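PDB 6PTR: beta sliding clamp from Bartonella birtlesii LL-WM9, which probably encircles DNA as a ring-shaped head-to-tail homodimer and tethers DNA polymerases and other proteins to it, making synthesis processive. Local coordinates for residues F278-D283 with L339-A343; L346-V352 with I364-N368; C151-S157 with T185-A191. All coordinates share one frame; numbering follows the deposited sequence.

Overall arrangement
Reading from the N terminus, contact 3 comes first: it closes a loop in the central domain, bringing the end of helix 142-152 and the turn after it against the start of strand 189-196. Contact 1 follows in the C-terminal domain, pairing helices 275-285 and 336-345 across 55 intervening residues. Contact 2 then closes the short hairpin of strands 350-355 and 362-366. The three lie in series, none enclosing or crossing another. Contacts 1 and 2 touch through Ile-342, Ala-343 and Met-351, while the Asp-341 to Arg-189 salt bridge ties contacts 1 and 3. Contacts 2 and 3 meet the same eight-stranded sheet, which spans the central and C-terminal domains.

Contact 1 of 3, residues F278-D283 with L339-A343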
loop_
_atom_site.group_PDB
_atom_site.type_symbol
_atom_site.label_atom_id
_atom_site.label_comp_id
_atom_site.label_asym_id
_atom_site.label_seq_id
_atom_site.Cartn_x
_atom_site.Cartn_y
_atom_site.Cartn_z
ATOM N N PHE C 278 -20.418 -18.233 -7.242
ATOM C CA PHE C 278 -20.323 -18.543 -5.812
ATOM C C PHE C 278 -19.339 -17.611 -5.121
ATOM O O PHE C 278 -19.630 -17.052 -4.055
ATOM C CB PHE C 278 -19.897 -20.004 -5.637
ATOM C CG PHE C 278 -19.680 -20.415 -4.207
ATOM C CD1 PHE C 278 -20.758 -20.729 -3.398
ATOM C CD2 PHE C 278 -18.401 -20.482 -3.674
ATOM C CE1 PHE C 278 -20.561 -21.107 -2.079
ATOM C CE2 PHE C 278 -18.201 -20.848 -2.348
ATOM C CZ PHE C 278 -19.275 -21.176 -1.564
ATOM N N SER C 279 -18.157 -17.439 -5.717
ATOM C CA SER C 279 -17.148 -16.563 -5.130
ATOM C C SER C 279 -17.661 -15.135 -4.985
ATOM O O SER C 279 -17.461 -14.500 -3.944
ATOM C CB SER C 279 -15.879 -16.583 -5.991
ATOM O OG SER C 279 -15.330 -17.886 -6.008
ATOM N N SER C 280 -18.294 -14.593 -6.029
ATOM C CA SER C 280 -18.770 -13.215 -5.961
ATOM C C SER C 280 -19.868 -13.063 -4.915
ATOM O O SER C 280 -19.918 -12.063 -4.192
ATOM C CB SER C 280 -19.268 -12.759 -7.330
ATOM O OG SER C 280 -18.235 -12.812 -8.301
ATOM N N ALA C 281 -20.756 -14.053 -4.816
ATOM C CA ALA C 281 -21.825 -13.987 -3.812
ATOM C C ALA C 281 -21.273 -14.045 -2.395
ATOM O O ALA C 281 -21.715 -13.289 -1.521
ATOM C CB ALA C 281 -22.820 -15.120 -4.036
ATOM N N VAL C 282 -20.319 -14.948 -2.143
ATOM C CA VAL C 282 -19.696 -15.031 -0.829
ATOM C C VAL C 282 -18.974 -13.735 -0.518
ATOM O O VAL C 282 -19.052 -13.217 0.601
ATOM C CB VAL C 282 -18.732 -16.233 -0.753
ATOM C CG1 VAL C 282 -17.884 -16.170 0.534
ATOM C CG2 VAL C 282 -19.508 -17.539 -0.833
ATOM N N ASP C 283 -18.231 -13.211 -1.496
ATOM C CA ASP C 283 -17.555 -11.933 -1.322
ATOM C C ASP C 283 -18.554 -10.848 -0.928
ATOM O O ASP C 283 -18.324 -10.090 0.023
ATOM C CB ASP C 283 -16.804 -11.571 -2.616
ATOM C CG ASP C 283 -15.904 -10.358 -2.456
ATOM O OD1 ASP C 283 -15.500 -10.057 -1.310
ATOM O OD2 ASP C 283 -15.593 -9.705 -3.482
ATOM N N LEU C 339 -13.487 -20.016 2.352
ATOM C CA LEU C 339 -14.161 -20.416 1.122
ATOM C C LEU C 339 -13.601 -19.669 -0.074
ATOM O O LEU C 339 -13.364 -20.264 -1.130
ATOM C CB LEU C 339 -15.667 -20.163 1.220
ATOM C CG LEU C 339 -16.528 -21.133 2.013
ATOM C CD1 LEU C 339 -17.930 -20.521 2.129
ATOM C CD2 LEU C 339 -16.588 -22.488 1.327
ATOM N N LEU C 340 -13.378 -18.360 0.067
ATOM C CA LEU C 340 -12.808 -17.607 -1.048
ATOM C C LEU C 340 -11.377 -18.047 -1.335
ATOM O O LEU C 340 -10.976 -18.136 -2.501
ATOM C CB LEU C 340 -12.870 -16.114 -0.746
ATOM C CG LEU C 340 -14.320 -15.608 -0.708
ATOM C CD1 LEU C 340 -14.358 -14.161 -0.275
ATOM C CD2 LEU C 340 -14.956 -15.774 -2.080
ATOM N N ASP C 341 -10.605 -18.353 -0.287
ATOM C CA ASP C 341 -9.252 -18.866 -0.504
ATOM C C ASP C 341 -9.278 -20.108 -1.386
ATOM O O ASP C 341 -8.527 -20.205 -2.365
ATOM C CB ASP C 341 -8.568 -19.186 0.832
ATOM C CG ASP C 341 -8.244 -17.951 1.651
ATOM O OD1 ASP C 341 -8.156 -16.831 1.088
ATOM O OD2 ASP C 341 -8.045 -18.119 2.873
ATOM N N ILE C 342 -10.151 -21.068 -1.065
ATOM C CA ILE C 342 -10.156 -22.316 -1.816
ATOM C C ILE C 342 -10.754 -22.111 -3.203
ATOM O O ILE C 342 -10.247 -22.650 -4.196
ATOM C CB ILE C 342 -10.889 -23.398 -1.012
ATOM C CG1 ILE C 342 -10.069 -23.725 0.235
ATOM C CG2 ILE C 342 -11.103 -24.641 -1.867
ATOM C CD1 ILE C 342 -10.879 -24.505 1.298
ATOM N N ALA C 343 -11.822 -21.311 -3.307
ATOM C CA ALA C 343 -12.346 -20.995 -4.636
ATOM C C ALA C 343 -11.262 -20.385 -5.518
ATOM O O ALA C 343 -11.177 -20.688 -6.719
ATOM C CB ALA C 343 -13.546 -20.052 -4.519
#
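Leu-340 presses its isobutyl end against Ser-279, Val-282 and Asp-283, joining the two helices of the C-terminal domain. The segments run nearly antiparallel (157°), with their axes 9.9 Å apart at closest approach. CG of Leu-340 is set beside the residue's own backbone N, opposite its carbonyl carbon (chi1 -67°), from where one methyl leans on the opposite backbone: CD2 of Leu-340 lies 3.4 Å from the carbonyl O of Ser-279. Val-282 and Leu-340 lie alongside, pointing opposite ways, CG1 of Val-282 coming to 3.8 Å from CG of Leu-340. Equally close-set is Ser-279 OG, within 3.2 Å of CB of Ala-343, though its hydrogen bond goes back to the carbonyl of Arg-275 in its own helix.

The buried flank is made by apolar side chains. Here Phe-278 stands roughly perpendicular to Leu-339, with CZ of the ring 4.0 Å from CD1 of Leu-339. Within its own helix, CG2 of Val-282 sits 3.7 Å above one face of the Phe-278 ring, toward the rim. Phe-353 meets the same phenyl group edge-to-face, and Leu-305 and Leu-321 of the neighbouring sheet also touch it, so this flank runs into the domain core.

Toward solvent the contact is looser and more polar. Asp-283 offers Leu-340 little more than its CA, 4.0 Å from CD1, while its carboxylate makes a salt bridge to Lys-88 of the second subunit, which places this end of the helix at the dimer interface.

With no hydrogen bond between the segments, their pairing rests on apolar packing and shape. The polar groups at the margin are bonded elsewhere, and the charge of Asp-283 probably contributes to the join between subunits rather than the join between helices.

Contact 2 of 3, residues L346-V352 with I364-N368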
loop_
_atom_site.group_PDB
_atom_site.type_symbol
_atom_site.label_atom_id
_atom_site.label_comp_id
_atom_site.label_asym_id
_atom_site.label_seq_id
_atom_site.Cartn_x
_atom_site.Cartn_y
_atom_site.Cartn_z
ATOM N N LEU C 346 -8.933 -22.875 -7.515
ATOM C CA LEU C 346 -9.478 -23.675 -8.588
ATOM C C LEU C 346 -9.433 -22.905 -9.892
ATOM O O LEU C 346 -9.459 -21.676 -9.908
ATOM C CB LEU C 346 -10.916 -24.064 -8.255
ATOM C CG LEU C 346 -11.081 -24.722 -6.891
ATOM C CD1 LEU C 346 -12.564 -24.996 -6.613
ATOM C CD2 LEU C 346 -10.263 -26.003 -6.842
ATOM N N SER C 347 -9.377 -23.642 -10.992
ATOM C CA SER C 347 -9.269 -23.028 -12.298
ATOM C C SER C 347 -10.486 -23.257 -13.179
ATOM O O SER C 347 -10.560 -22.670 -14.263
ATOM C CB SER C 347 -8.019 -23.550 -13.019
ATOM O OG SER C 347 -8.119 -24.945 -13.255
ATOM N N SER C 348 -11.431 -24.085 -12.760
ATOM C CA SER C 348 -12.525 -24.469 -13.637
ATOM C C SER C 348 -13.770 -23.645 -13.339
ATOM O O SER C 348 -13.886 -23.007 -12.290
ATOM C CB SER C 348 -12.834 -25.959 -13.498
ATOM O OG SER C 348 -13.456 -26.241 -12.281
ATOM N N ASP C 349 -14.706 -23.667 -14.286
ATOM C CA ASP C 349 -15.975 -22.996 -14.048
ATOM C C ASP C 349 -16.762 -23.646 -12.924
ATOM O O ASP C 349 -17.609 -22.981 -12.330
ATOM C CB ASP C 349 -16.838 -22.987 -15.300
ATOM C CG ASP C 349 -16.173 -22.278 -16.469
ATOM O OD1 ASP C 349 -15.276 -21.439 -16.235
ATOM O OD2 ASP C 349 -16.563 -22.558 -17.621
ATOM N N GLU C 350 -16.497 -24.910 -12.605
ATOM C CA GLU C 350 -17.346 -25.673 -11.701
ATOM C C GLU C 350 -16.601 -25.968 -10.406
ATOM O O GLU C 350 -15.517 -26.562 -10.430
ATOM C CB GLU C 350 -17.796 -26.969 -12.378
ATOM C CG GLU C 350 -18.247 -26.691 -13.800
ATOM C CD GLU C 350 -18.564 -27.920 -14.614
ATOM O OE1 GLU C 350 -19.442 -27.816 -15.497
ATOM O OE2 GLU C 350 -17.928 -28.971 -14.392
ATOM N N MET C 351 -17.204 -25.602 -9.283
ATOM C CA MET C 351 -16.656 -25.888 -7.966
ATOM C C MET C 351 -17.516 -26.959 -7.307
ATOM O O MET C 351 -18.736 -26.801 -7.215
ATOM C CB MET C 351 -16.629 -24.625 -7.116
ATOM C CG MET C 351 -16.040 -24.812 -5.748
ATOM S SD MET C 351 -15.810 -23.181 -5.014
ATOM C CE MET C 351 -14.916 -23.597 -3.521
ATOM N N VAL C 352 -16.894 -28.041 -6.854
ATOM C CA VAL C 352 -17.617 -29.183 -6.296
ATOM C C VAL C 352 -17.296 -29.311 -4.812
ATOM O O VAL C 352 -16.125 -29.315 -4.420
ATOM C CB VAL C 352 -17.272 -30.486 -7.039
ATOM C CG1 VAL C 352 -17.994 -31.662 -6.377
ATOM C CG2 VAL C 352 -17.667 -30.375 -8.485
ATOM N N ILE C 364 -13.242 -30.428 -1.195
ATOM C CA ILE C 364 -13.465 -29.440 -2.252
ATOM C C ILE C 364 -12.432 -29.621 -3.354
ATOM O O ILE C 364 -11.258 -29.915 -3.087
ATOM C CB ILE C 364 -13.416 -27.999 -1.712
ATOM C CG1 ILE C 364 -14.466 -27.781 -0.624
ATOM C CG2 ILE C 364 -13.592 -26.988 -2.845
ATOM C CD1 ILE C 364 -14.263 -26.521 0.153
ATOM N N ARG C 365 -12.866 -29.422 -4.599
ATOM C CA ARG C 365 -11.959 -29.538 -5.733
ATOM C C ARG C 365 -12.592 -28.930 -6.974
ATOM O O ARG C 365 -13.811 -28.699 -7.042
ATOM C CB ARG C 365 -11.576 -30.993 -5.998
ATOM C CG ARG C 365 -12.756 -31.913 -6.065
ATOM C CD ARG C 365 -12.406 -33.139 -6.851
ATOM N NE ARG C 365 -11.454 -33.990 -6.152
ATOM C CZ ARG C 365 -11.803 -34.972 -5.327
ATOM N NH1 ARG C 365 -13.086 -35.215 -5.094
ATOM N NH2 ARG C 365 -10.869 -35.711 -4.740
ATOM N N ASP C 366 -11.725 -28.604 -7.930
ATOM C CA ASP C 366 -12.151 -28.426 -9.310
ATOM C C ASP C 366 -12.812 -29.706 -9.779
ATOM O O ASP C 366 -12.244 -30.792 -9.633
ATOM C CB ASP C 366 -10.949 -28.131 -10.213
ATOM C CG ASP C 366 -10.730 -26.659 -10.437
ATOM O OD1 ASP C 366 -11.732 -25.910 -10.514
ATOM O OD2 ASP C 366 -9.554 -26.258 -10.536
ATOM N N ASN C 367 -14.002 -29.570 -10.369
ATOM C CA ASN C 367 -14.711 -30.729 -10.895
ATOM C C ASN C 367 -13.800 -31.604 -11.739
ATOM O O ASN C 367 -13.952 -32.831 -11.744
ATOM C CB ASN C 367 -15.920 -30.264 -11.710
ATOM C CG ASN C 367 -16.965 -31.363 -11.910
ATOM O OD1 ASN C 367 -16.940 -32.404 -11.249
ATOM N ND2 ASN C 367 -17.897 -31.121 -12.819
ATOM N N ASN C 368 -12.809 -31.010 -12.407
ATOM C CA ASN C 368 -11.989 -31.791 -13.328
ATOM C C ASN C 368 -10.978 -32.668 -12.586
ATOM O O ASN C 368 -11.015 -33.901 -12.696
ATOM C CB ASN C 368 -11.310 -30.869 -14.368
ATOM C CG ASN C 368 -10.012 -30.213 -13.874
ATOM O OD1 ASN C 368 -10.036 -29.183 -13.205
ATOM N ND2 ASN C 368 -8.878 -30.794 -14.244
#
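Asp-366 reaches from the end of its strand into the turn at Ser-347 and Ser-348, which grips both of its carboxylate oxygens. OD2 receives the backbone N of Ser-347 at 2.7 Å on its syn lone pair, in a nearly straight bond (170°), and Ser-347 OG adds a weak bond to the same oxygen. OD1 takes two donors from Ser-348: the backbone N at 2.9 Å, arriving 42° out of the carboxylate plane, and the hydroxyl OG, whose modelled 2.5 Å is doubtfully short. That hydroxyl is held between its own backbone N and carbonyl carbon (chi1 72°), where it can meet the same oxygen as the amide.

Leu-346 runs alongside Asp-366, head to tail, its CD2 3.2 Å from the Asp-366 backbone N. Further along this hairpin of the C-terminal domain, within the sheet shared with the central domain, Met-351 and Asp-366 form an antiparallel non-hydrogen-bonded pair, followed by the hydrogen-bonded pair of Val-352 and Arg-365. Val-352 N donates to Arg-365 O at 3.2 Å, and Arg-365 N returns the bond. Met-351 and Ile-364 pack together on the Asp-366 side of the sheet, CE to CG2 3.7 Å, beneath helix 336-345. On the other face, at the open end, Asn-367 ND2 donates to Glu-350 OE2 at 2.7 Å, the oxygen lying in the amide plane but being met from above the carboxylate plane.

Arg-275 donates through NE to Ser-348 O, giving the turn a further bond, while strands 269-274 and 372-376 flank the hairpin.

The buried Asp-366 carboxylate is met by donors from two successive residues. They would be expected to favour its ionised form, and through it the turn leaving helix 336-345 is bound to the open end of the hairpin.

Contact 3 of 3, residues C151-S157 with T185-A191; sequences CTQFAIS and TDGHRLA
Arg-189 lays one face of its guanidinium over the carbonyl O of Phe-154, 3.1 Å above the plane and toward its rim. Modelled in two conformers, Arg-189 makes this and its other contacts, those to water and Asp-341 included, in the one described. The Phe-154 ring is turned almost perpendicular to that plane (86°), its CD2 4.0 Å from NH1 of Arg-189. Between the two, a water donates to Phe-154 O at 3.0 Å and accepts from Arg-189 NH1. At the guanidinium edge, NE and NH2 both reach OD2 of Asp-186 from the same face of the carboxylate, NH2 in a salt bridge at 2.9 Å. The chain bends at chi3 (-76°) to make this grip, and NH1 forms a salt bridge with Asp-341 of the C-terminal domain.

Asp-186 belongs to the turn between strands 179-185 and 189-196 of the central domain. OD1 accepts from His-188 N, closing an Asx turn, and from Arg-189 N, which extends it to an Asx motif, while Thr-185 OG1 accepts from Gly-187 N in an ST turn. The bound griselimycin hydrogen-bonds to the Gly-187 backbone and packs on Thr-185, His-188 and Leu-190.

The methyl of Ala-191 packs against the 151-155 segment, its CB 3.9 Å from Phe-154 CE1 and 3.3 Å from Cys-151 O. Ala-155 sets its methyl over the centre of the Phe-154 ring.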
loop_
_atom_site.group_PDB
_atom_site.type_symbol
_atom_site.label_atom_id
_atom_site.label_comp_id
_atom_site.label_asym_id
_atom_site.label_seq_id
_atom_site.Cartn_x
_atom_site.Cartn_y
_atom_site.Cartn_z
ATOM N N CYS C 151 -0.383 -24.993 -5.031
ATOM C CA CYS C 151 -1.540 -25.710 -4.493
ATOM C C CYS C 151 -1.620 -25.680 -2.969
ATOM O O CYS C 151 -2.706 -25.916 -2.420
ATOM C CB CYS C 151 -1.529 -27.172 -4.936
ATOM S SG CYS C 151 -1.843 -27.477 -6.676
ATOM N N THR C 152 -0.513 -25.423 -2.263
ATOM C CA THR C 152 -0.450 -25.685 -0.831
ATOM C C THR C 152 -0.054 -24.495 0.030
ATOM O O THR C 152 -0.412 -24.478 1.213
ATOM C CB THR C 152 0.520 -26.841 -0.543
ATOM O OG1 THR C 152 1.770 -26.593 -1.201
ATOM C CG2 THR C 152 -0.055 -28.158 -1.074
ATOM N N GLN C 153 0.660 -23.504 -0.510
ATOM C CA GLN C 153 1.185 -22.428 0.335
ATOM C C GLN C 153 0.086 -21.703 1.114
ATOM O O GLN C 153 0.273 -21.358 2.289
ATOM C CB GLN C 153 1.962 -21.432 -0.522
ATOM C CG GLN C 153 2.534 -20.310 0.267
ATOM C CD GLN C 153 3.206 -19.317 -0.644
ATOM O OE1 GLN C 153 2.896 -19.260 -1.841
ATOM N NE2 GLN C 153 4.121 -18.528 -0.096
ATOM N N PHE C 154 -1.049 -21.424 0.476
ATOM C CA PHE C 154 -2.067 -20.613 1.135
ATOM C C PHE C 154 -2.591 -21.259 2.409
ATOM O O PHE C 154 -3.100 -20.545 3.282
ATOM C CB PHE C 154 -3.247 -20.354 0.190
ATOM C CG PHE C 154 -4.190 -21.514 0.094
ATOM C CD1 PHE C 154 -3.837 -22.659 -0.622
ATOM C CD2 PHE C 154 -5.414 -21.486 0.755
ATOM C CE1 PHE C 154 -4.691 -23.754 -0.695
ATOM C CE2 PHE C 154 -6.268 -22.556 0.679
ATOM C CZ PHE C 154 -5.920 -23.694 -0.028
ATOM N N ALA C 155 -2.505 -22.585 2.541
ATOM C CA ALA C 155 -3.119 -23.240 3.698
ATOM C C ALA C 155 -2.173 -23.347 4.888
ATOM O O ALA C 155 -2.580 -23.836 5.948
ATOM C CB ALA C 155 -3.629 -24.638 3.322
ATOM N N ILE C 156 -0.928 -22.898 4.748
ATOM C CA ILE C 156 0.045 -23.034 5.830
ATOM C C ILE C 156 -0.381 -22.206 7.027
ATOM O O ILE C 156 -0.804 -21.042 6.894
ATOM C CB ILE C 156 1.443 -22.587 5.379
ATOM C CG1 ILE C 156 1.979 -23.449 4.253
ATOM C CG2 ILE C 156 2.407 -22.582 6.560
ATOM C CD1 ILE C 156 3.214 -22.809 3.638
ATOM N N SER C 157 -0.223 -22.792 8.214
ATOM C CA SER C 157 -0.473 -22.077 9.450
ATOM C C SER C 157 0.543 -20.965 9.652
ATOM O O SER C 157 1.731 -21.122 9.350
ATOM C CB SER C 157 -0.405 -23.037 10.635
ATOM O OG SER C 157 -0.713 -22.362 11.866
ATOM N N THR C 185 -1.659 -27.442 6.228
ATOM C CA THR C 185 -2.912 -27.206 6.922
ATOM C C THR C 185 -2.676 -26.206 8.037
ATOM O O THR C 185 -1.569 -26.068 8.562
ATOM C CB THR C 185 -3.475 -28.519 7.466
ATOM O OG1 THR C 185 -4.760 -28.277 8.072
ATOM C CG2 THR C 185 -2.549 -29.084 8.519
ATOM N N ASP C 186 -3.749 -25.510 8.403
ATOM C CA ASP C 186 -3.757 -24.646 9.570
ATOM C C ASP C 186 -4.771 -25.117 10.611
ATOM O O ASP C 186 -5.094 -24.360 11.528
ATOM C CB ASP C 186 -4.035 -23.202 9.142
ATOM C CG ASP C 186 -5.412 -23.017 8.524
ATOM O OD1 ASP C 186 -6.188 -23.998 8.417
ATOM O OD2 ASP C 186 -5.707 -21.871 8.138
ATOM N N GLY C 187 -5.285 -26.339 10.475
ATOM C CA GLY C 187 -6.294 -26.876 11.354
ATOM C C GLY C 187 -7.715 -26.586 10.919
ATOM O O GLY C 187 -8.656 -27.110 11.534
ATOM N N HIS C 188 -7.897 -25.764 9.882
ATOM C CA HIS C 188 -9.227 -25.437 9.374
ATOM C C HIS C 188 -9.317 -25.748 7.890
ATOM O O HIS C 188 -10.307 -26.325 7.436
ATOM C CB HIS C 188 -9.537 -23.964 9.634
ATOM C CG HIS C 188 -9.615 -23.650 11.091
ATOM N ND1 HIS C 188 -8.584 -23.045 11.775
ATOM C CD2 HIS C 188 -10.572 -23.922 12.008
ATOM C CE1 HIS C 188 -8.923 -22.923 13.049
ATOM N NE2 HIS C 188 -10.126 -23.440 13.214
ATOM N N ARG C 189 -8.301 -25.310 7.141
ATOM C CA ARG C 189 -8.117 -25.610 5.725
ATOM C C ARG C 189 -7.023 -26.665 5.605
ATOM O O ARG C 189 -6.069 -26.667 6.386
ATOM C CB ARG C 189 -7.689 -24.352 4.941
ATOM C CG ARG C 189 -8.558 -23.106 5.155
ATOM C CD ARG C 189 -7.877 -21.851 4.611
ATOM N NE ARG C 189 -6.811 -21.381 5.494
ATOM C CZ ARG C 189 -6.078 -20.296 5.264
ATOM N NH1 ARG C 189 -6.294 -19.559 4.183
ATOM N NH2 ARG C 189 -5.119 -19.952 6.112
ATOM N N LEU C 190 -7.148 -27.551 4.624
ATOM C CA LEU C 190 -6.032 -28.439 4.315
ATOM C C LEU C 190 -5.910 -28.534 2.810
ATOM O O LEU C 190 -6.924 -28.582 2.107
ATOM C CB LEU C 190 -6.214 -29.850 4.901
ATOM C CG LEU C 190 -5.108 -30.857 4.539
ATOM C CD1 LEU C 190 -4.833 -31.792 5.727
ATOM C CD2 LEU C 190 -5.454 -31.671 3.319
ATOM N N ALA C 191 -4.666 -28.566 2.317
ATOM C CA ALA C 191 -4.416 -28.731 0.896
ATOM C C ALA C 191 -3.490 -29.924 0.707
ATOM O O ALA C 191 -2.538 -30.096 1.471
ATOM C CB ALA C 191 -3.766 -27.461 0.274
HETATM O O HOH W 1 -3.869 -17.626 3.470
#